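Local coordinates for CADD-like protein of unknown function (Nostoc punctiforme, PDB 3B5O) that is of unknown function but is CADD-like, has an all-helical fold of the heme-oxygenase-like class, and is possibly an oxidoreductase, at residues S88-G92 and I93-T97; R133-D136 and Y137-A141; W162-G166 and A167-D171. All blocks are in the same frame, centred on the assembly; numbering follows the deposited sequence.

Contact 1 of 3, residues S88-G92 and I93-T97; sequences STTGG and ISHYT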
loop_
_atom_site.group_PDB
_atom_site.type_symbol
_atom_site.label_atom_id
_atom_site.label_comp_id
_atom_site.label_asym_id
_atom_site.label_seq_id
_atom_site.Cartn_x
_atom_site.Cartn_y
_atom_site.Cartn_z
ATOM N N SER A 88 13.387 4.312 -11.248
ATOM C CA SER A 88 13.795 4.140 -12.646
ATOM C C SER A 88 13.080 5.077 -13.625
ATOM O O SER A 88 13.591 5.316 -14.727
ATOM C CB SER A 88 13.597 2.696 -13.085
ATOM O OG SER A 88 12.229 2.393 -13.196
ATOM N N THR A 89 11.901 5.575 -13.259
ATOM C CA THR A 89 11.147 6.488 -14.140
ATOM C C THR A 89 11.016 7.892 -13.542
ATOM O O THR A 89 10.294 8.738 -14.087
ATOM C CB THR A 89 9.745 5.932 -14.443
ATOM O OG1 THR A 89 8.928 6.002 -13.270
ATOM C CG2 THR A 89 9.830 4.489 -14.933
ATOM N N THR A 90 11.703 8.142 -12.426
ATOM C CA THR A 90 11.638 9.413 -11.720
ATOM C C THR A 90 13.053 9.913 -11.409
ATOM O O THR A 90 13.341 10.392 -10.305
ATOM C CB THR A 90 10.780 9.305 -10.445
ATOM O OG1 THR A 90 11.195 8.168 -9.681
ATOM C CG2 THR A 90 9.295 9.142 -10.802
ATOM N N GLY A 91 13.939 9.773 -12.395
ATOM C CA GLY A 91 15.301 10.284 -12.306
ATOM C C GLY A 91 16.210 9.649 -11.275
ATOM O O GLY A 91 17.211 10.243 -10.861
ATOM N N GLY A 92 15.873 8.437 -10.839
ATOM C CA GLY A 92 16.654 7.765 -9.803
ATOM C C GLY A 92 16.201 8.059 -8.372
ATOM O O GLY A 92 16.783 7.537 -7.419
ATOM N N ILE A 93 15.172 8.893 -8.216
ATOM C CA ILE A 93 14.635 9.224 -6.901
ATOM C C ILE A 93 13.497 8.239 -6.600
ATOM O O ILE A 93 12.541 8.110 -7.364
ATOM C CB ILE A 93 14.071 10.655 -6.850
ATOM C CG1 ILE A 93 15.123 11.682 -7.295
ATOM C CG2 ILE A 93 13.578 10.979 -5.458
ATOM C CD1 ILE A 93 14.543 13.082 -7.460
ATOM N N SER A 94 13.612 7.522 -5.494
ATOM C CA SER A 94 12.570 6.567 -5.142
ATOM C C SER A 94 11.234 7.239 -4.868
ATOM O O SER A 94 11.161 8.397 -4.432
ATOM C CB SER A 94 12.962 5.762 -3.904
ATOM O OG SER A 94 12.947 6.555 -2.733
ATOM N N HIS A 95 10.169 6.481 -5.092
ATOM C CA HIS A 95 8.828 6.939 -4.721
ATOM C C HIS A 95 8.727 7.301 -3.251
ATOM O O HIS A 95 8.107 8.307 -2.895
ATOM C CB HIS A 95 7.787 5.890 -5.126
ATOM C CG HIS A 95 7.603 5.769 -6.607
ATOM N ND1 HIS A 95 6.795 4.811 -7.182
ATOM C CD2 HIS A 95 8.116 6.491 -7.631
ATOM C CE1 HIS A 95 6.819 4.949 -8.493
ATOM N NE2 HIS A 95 7.609 5.963 -8.793
ATOM N N TYR A 96 9.356 6.510 -2.383
ATOM C CA TYR A 96 9.398 6.804 -0.967
ATOM C C TYR A 96 10.015 8.173 -0.706
ATOM O O TYR A 96 9.481 8.979 0.052
ATOM C CB TYR A 96 10.156 5.701 -0.197
ATOM C CG TYR A 96 10.425 6.075 1.223
ATOM C CD1 TYR A 96 9.417 6.014 2.188
ATOM C CD2 TYR A 96 11.653 6.580 1.604
ATOM C CE1 TYR A 96 9.659 6.367 3.472
ATOM C CE2 TYR A 96 11.897 6.974 2.888
ATOM C CZ TYR A 96 10.891 6.878 3.839
ATOM O OH TYR A 96 11.150 7.242 5.126
ATOM N N THR A 97 11.149 8.438 -1.335
ATOM C CA THR A 97 11.825 9.702 -1.128
ATOM C C THR A 97 11.006 10.884 -1.623
ATOM O O THR A 97 10.985 11.926 -0.953
ATOM C CB THR A 97 13.211 9.655 -1.763
ATOM O OG1 THR A 97 14.001 8.758 -0.987
ATOM C CG2 THR A 97 13.858 11.044 -1.768
#

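Contact 2 of 3, residues R133-D136 and Y137-A141; sequences RQVD and YVLGA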
loop_
_atom_site.group_PDB
_atom_site.type_symbol
_atom_site.label_atom_id
_atom_site.label_comp_id
_atom_site.label_asym_id
_atom_site.label_seq_id
_atom_site.Cartn_x
_atom_site.Cartn_y
_atom_site.Cartn_z
ATOM N N ARG A 133 4.613 -17.642 2.435
ATOM C CA ARG A 133 3.810 -18.803 2.036
ATOM C C ARG A 133 4.199 -19.282 0.613
ATOM O O ARG A 133 5.209 -18.838 0.078
ATOM C CB ARG A 133 2.325 -18.403 2.090
ATOM C CG ARG A 133 1.837 -18.071 3.496
ATOM C CD ARG A 133 1.346 -19.302 4.241
ATOM N NE ARG A 133 0.270 -19.998 3.535
ATOM C CZ ARG A 133 -1.031 -19.942 3.833
ATOM N NH1 ARG A 133 -1.488 -19.231 4.865
ATOM N NH2 ARG A 133 -1.887 -20.629 3.084
ATOM N N GLN A 134 3.421 -20.181 0.017
ATOM C CA GLN A 134 3.702 -20.670 -1.350
ATOM C C GLN A 134 3.410 -19.599 -2.408
ATOM O O GLN A 134 2.694 -18.639 -2.162
ATOM C CB GLN A 134 2.949 -21.987 -1.669
ATOM C CG GLN A 134 1.505 -21.830 -2.243
ATOM C CD GLN A 134 0.811 -23.155 -2.674
ATOM O OE1 GLN A 134 0.726 -24.120 -1.899
ATOM N NE2 GLN A 134 0.277 -23.175 -3.904
ATOM N N VAL A 135 3.974 -19.776 -3.590
ATOM C CA VAL A 135 3.985 -18.748 -4.617
ATOM C C VAL A 135 2.606 -18.192 -4.964
ATOM O O VAL A 135 2.456 -16.983 -5.126
ATOM C CB VAL A 135 4.734 -19.224 -5.891
ATOM C CG1 VAL A 135 4.046 -20.451 -6.521
ATOM C CG2 VAL A 135 4.897 -18.093 -6.898
ATOM N N ASP A 136 1.603 -19.056 -5.076
ATOM C CA ASP A 136 0.282 -18.575 -5.480
ATOM C C ASP A 136 -0.324 -17.604 -4.457
ATOM O O ASP A 136 -0.859 -16.568 -4.822
ATOM C CB ASP A 136 -0.652 -19.756 -5.760
ATOM C CG ASP A 136 -0.050 -20.738 -6.746
ATOM O OD1 ASP A 136 0.739 -21.601 -6.295
ATOM O OD2 ASP A 136 -0.344 -20.625 -7.965
ATOM N N TYR A 137 -0.189 -17.951 -3.196
ATOM C CA TYR A 137 -0.682 -17.138 -2.101
ATOM C C TYR A 137 0.084 -15.843 -2.041
ATOM O O TYR A 137 -0.498 -14.769 -1.875
ATOM C CB TYR A 137 -0.505 -17.906 -0.811
ATOM C CG TYR A 137 -1.132 -17.323 0.426
ATOM C CD1 TYR A 137 -0.487 -16.330 1.160
ATOM C CD2 TYR A 137 -2.350 -17.794 0.916
ATOM C CE1 TYR A 137 -1.017 -15.837 2.314
ATOM C CE2 TYR A 137 -2.887 -17.306 2.079
ATOM C CZ TYR A 137 -2.223 -16.321 2.786
ATOM O OH TYR A 137 -2.748 -15.843 3.964
ATOM N N VAL A 138 1.410 -15.939 -2.159
ATOM C CA VAL A 138 2.259 -14.733 -2.092
ATOM C C VAL A 138 1.925 -13.780 -3.228
ATOM O O VAL A 138 1.873 -12.559 -3.032
ATOM C CB VAL A 138 3.755 -15.098 -2.089
ATOM C CG1 VAL A 138 4.629 -13.834 -2.203
ATOM C CG2 VAL A 138 4.080 -15.884 -0.829
ATOM N N LEU A 139 1.708 -14.303 -4.431
ATOM C CA LEU A 139 1.361 -13.430 -5.544
ATOM C C LEU A 139 -0.033 -12.834 -5.400
ATOM O O LEU A 139 -0.278 -11.757 -5.901
ATOM C CB LEU A 139 1.550 -14.143 -6.897
ATOM C CG LEU A 139 2.896 -13.840 -7.560
ATOM C CD1 LEU A 139 2.994 -12.380 -7.975
ATOM C CD2 LEU A 139 4.067 -14.206 -6.669
ATOM N N GLY A 140 -0.945 -13.533 -4.715
ATOM C CA GLY A 140 -2.224 -12.929 -4.382
ATOM C C GLY A 140 -2.057 -11.717 -3.481
ATOM O O GLY A 140 -2.691 -10.685 -3.681
ATOM N N ALA A 141 -1.250 -11.871 -2.441
ATOM C CA ALA A 141 -0.964 -10.735 -1.556
ATOM C C ALA A 141 -0.282 -9.595 -2.326
ATOM O O ALA A 141 -0.532 -8.403 -2.076
ATOM C CB ALA A 141 -0.110 -11.182 -0.383
#

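Contact 3 of 3, residues W162-G166 and A167-D171; sequences WLHEG and AIPKD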
loop_
_atom_site.group_PDB
_atom_site.type_symbol
_atom_site.label_atom_id
_atom_site.label_comp_id
_atom_site.label_asym_id
_atom_site.label_seq_id
_atom_site.Cartn_x
_atom_site.Cartn_y
_atom_site.Cartn_z
ATOM N N TRP A 162 -5.487 18.036 3.021
ATOM C CA TRP A 162 -6.050 18.480 4.298
ATOM C C TRP A 162 -4.995 19.146 5.189
ATOM O O TRP A 162 -5.269 20.158 5.848
ATOM C CB TRP A 162 -6.719 17.297 5.015
ATOM C CG TRP A 162 -7.447 17.609 6.279
ATOM C CD1 TRP A 162 -8.793 17.853 6.405
ATOM C CD2 TRP A 162 -6.913 17.628 7.603
ATOM N NE1 TRP A 162 -9.110 18.052 7.713
ATOM C CE2 TRP A 162 -7.981 17.928 8.481
ATOM C CE3 TRP A 162 -5.631 17.478 8.138
ATOM C CZ2 TRP A 162 -7.808 18.034 9.859
ATOM C CZ3 TRP A 162 -5.465 17.558 9.487
ATOM C CH2 TRP A 162 -6.535 17.844 10.346
ATOM N N LEU A 163 -3.794 18.575 5.207
ATOM C CA LEU A 163 -2.702 19.073 6.034
ATOM C C LEU A 163 -2.118 20.407 5.534
ATOM O O LEU A 163 -1.652 21.205 6.338
ATOM C CB LEU A 163 -1.565 18.041 6.112
ATOM C CG LEU A 163 -1.782 16.828 7.012
ATOM C CD1 LEU A 163 -0.721 15.742 6.696
ATOM C CD2 LEU A 163 -1.781 17.176 8.499
ATOM N N HIS A 164 -2.126 20.610 4.223
ATOM C CA HIS A 164 -1.471 21.778 3.609
ATOM C C HIS A 164 -2.398 22.966 3.624
ATOM O O HIS A 164 -3.553 22.848 3.255
ATOM C CB HIS A 164 -1.078 21.473 2.170
ATOM C CG HIS A 164 0.231 20.758 2.031
ATOM N ND1 HIS A 164 0.372 19.410 2.288
ATOM C CD2 HIS A 164 1.452 21.196 1.639
ATOM C CE1 HIS A 164 1.628 19.052 2.071
ATOM N NE2 HIS A 164 2.305 20.119 1.681
ATOM N N GLU A 165 -1.882 24.120 4.034
ATOM C CA GLU A 165 -2.668 25.357 4.004
ATOM C C GLU A 165 -2.759 25.881 2.571
ATOM O O GLU A 165 -3.816 26.345 2.137
ATOM C CB GLU A 165 -2.061 26.404 4.946
ATOM N N GLY A 166 -1.663 25.770 1.827
ATOM C CA GLY A 166 -1.630 26.165 0.423
ATOM C C GLY A 166 -1.348 25.011 -0.519
ATOM O O GLY A 166 -1.682 23.855 -0.226
ATOM N N ALA A 167 -0.737 25.325 -1.659
ATOM C CA ALA A 167 -0.399 24.314 -2.659
ATOM C C ALA A 167 0.613 23.317 -2.100
ATOM O O ALA A 167 1.458 23.667 -1.260
ATOM C CB ALA A 167 0.156 24.969 -3.911
ATOM N N ILE A 168 0.523 22.070 -2.555
ATOM C CA ILE A 168 1.519 21.078 -2.166
ATOM C C ILE A 168 2.739 21.238 -3.083
ATOM O O ILE A 168 2.618 21.760 -4.197
ATOM C CB ILE A 168 0.964 19.623 -2.170
ATOM C CG1 ILE A 168 0.734 19.109 -3.584
ATOM C CG2 ILE A 168 -0.330 19.531 -1.348
ATOM C CD1 ILE A 168 0.186 17.680 -3.647
ATOM N N PRO A 169 3.929 20.835 -2.605
ATOM C CA PRO A 169 5.132 20.951 -3.459
ATOM C C PRO A 169 4.987 20.278 -4.822
ATOM O O PRO A 169 4.332 19.236 -4.941
ATOM C CB PRO A 169 6.223 20.281 -2.630
ATOM C CG PRO A 169 5.747 20.375 -1.216
ATOM C CD PRO A 169 4.248 20.313 -1.265
ATOM N N LYS A 170 5.609 20.867 -5.841
ATOM C CA LYS A 170 5.390 20.460 -7.232
ATOM C C LYS A 170 5.840 19.038 -7.531
ATOM O O LYS A 170 5.211 18.351 -8.335
ATOM C CB LYS A 170 6.105 21.416 -8.199
ATOM N N ASP A 171 6.939 18.602 -6.919
ATOM C CA ASP A 171 7.420 17.240 -7.143
ATOM C C ASP A 171 6.424 16.245 -6.570
ATOM O O ASP A 171 6.151 15.212 -7.183
ATOM C CB ASP A 171 8.784 17.010 -6.480
ATOM C CG ASP A 171 9.933 17.661 -7.242
ATOM O OD1 ASP A 171 9.697 18.260 -8.317
ATOM O OD2 ASP A 171 11.083 17.557 -6.754
HETATM O O HOH W 1 0.904 24.672 1.755
#

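Contact 1 of 3, residues S88-G92 and I93-T97
A type I' beta turn from Thr90 to Ile93 reverses the chain just ahead of helix 95-107. Ile93 N donates to Thr90 O across it at 3.2 Å. The N-H points well at the oxygen (161°), but it comes from above the carbonyl plane. Gly91 and Gly92 fill the two central positions, both with positive phi. At Gly92 a side chain would be jammed against the carbonyl oxygen of Gly91, so the turn calls for glycine there.

Thr90 adds a second tie in the other direction. Its OG1 donates to Ile93 O at 2.7 Å, and this donor lies in the carbonyl plane. The torsion explains the reach: OG1 sits between the backbone N and the carbonyl carbon (chi1 49°), on the side of the returning chain. Thr90 and Ile93 are thus joined twice, once through backbone alone and once through a hydroxyl. Ile93 CB lies 3.5 Å from Thr90 O, the acceptor of the turn bond.

The turn leads directly into an N-cap. Ser94 stands just before helix 95-107, and its OG accepts from Thr97 N at 3.0 Å. This capping bond occupies an amide that has no carbonyl of an earlier helical turn to serve it.

Past the cap, the His95 side chain crosses that of Thr90 at about a right angle. Thr90 OG1 lies 4.1 Å from His95 CD2 and meets the ring obliquely. Thr90 CG2 lies 4.1 Å from His95 NE2. The polar bond of NE2 is to Lys178, while ND1 has a weak bond to Glu85. The ring also meets His179 of helix 170-180 edge-to-face, and Thr90 touches Tyr174 and Lys178 of that helix.

Contact 2 of 3, residues R133-D136 and Y137-A141
Val138 N donates to Gln134 O at 3.0 Å. Leu139 N to Val135 O (2.9 Å) and Gly140 N to Asp136 O (3.0 Å) continue the i to i+4 bonding of the helix's first turns. Gln134 is the N-cap of helix 135-163, and its NE2 reaches forward to Asp136 OD1 at 2.9 Å. The carboxylate is met on its anti side, out of its plane.

One residue before the cap, Arg133 bends back over the first helical turn. Its guanidinium stacks on one face of the Tyr137 ring, with planes 23° apart. The cation-pi distance from Arg133 CZ to the ring centroid is 3.9 Å. CB and CG lie over the CD1 side of the ring, and the bends at chi2 and chi3 bring the guanidinium back over the CD2/CE2 side. Arg133 CB is 3.6 Å from Tyr137 CD1. Replacing Tyr137 with an alanine would probably leave the guanidinium without its flat support and free to swing.

Farther round, Val138 CG2 packs 3.3 Å from Arg133 O, a carbonyl also bonded by Lys65. Val135 CG2 meets Leu139 CD2 at 4.0 Å. Tyr137 also touches Ala209 and Ala213 of helix 204-230.

Contact 3 of 3, residues W162-G166 and A167-D171
Gly166 and Ala167 lie at the bend of the link between helix 135-163 and helix 170-180. His164 is the first residue to leave helical geometry, with psi at 133°. Gly166 is broadly extended, and Ala167 and Ile168 have polyproline-like angles. The chain therefore swings out of one helix and runs back past His164 before Pro169, the N-cap of the next. A water holds the bend together. It accepts from Gly166 N at 2.8 Å and donates to Ala167 O at 3.2 Å. No direct hydrogen bond joins the two segments.

Side-chain packing of the link centres on the His164 imidazole. CG of His164 is anti to its carbonyl carbon (chi1 -84°), and the ring lies against the returning chain. Ile168 CG2 makes a CH-pi contact over the centre of one face, 3.7 Å from the ring centroid and 12° off the ring normal. The nearest ring atom to that methyl is His164 CG, at 3.6 Å. The two side chains cross at about a right angle. Ile168 also touches Gln173 and Phe176 of helix 170-180.

Pro169 comes in on the same side as Ile168, but at the NE2 end: its CD lies 3.5 Å from His164 NE2, oblique to the ring. Ala167 O is also oblique, 3.8 Å from His164 CD2. Beyond the link, His164 touches Leu107 of helix 95-107, and Pro169 touches Glu105 of the same helix.

The polar ends of the imidazole are served unequally. ND1 is hydrogen-bonded to Val160 O in the last turns of helix 135-163, which fixes the ring's rotation. NE2 is buried against Pro169 with no partner in the model. A carbonyl oxygen can only accept, so ND1 probably carries the proton and NE2 none.

Overall arrangement
Contact 1, contact 2 and contact 3 follow one another along a single, mainly helical chain, and none touches another. Contacts 2 and 3 mark the two ends of helix 135-163. Their centres are about 38 Å apart, on opposite sides of the chain's centre. Contact 1 lies nearer to contact 3, with centres about 20 Å and nearest atoms about 6 Å apart. Helices 95-107 and 170-180 link these two: contact 1 leads into the first, contact 3 into the second, and each contact also packs on the other's helix. Contact 2 is about 27 Å from contact 1, centre to centre. None of the three includes a ligand or metal, and no active site can be assigned to them.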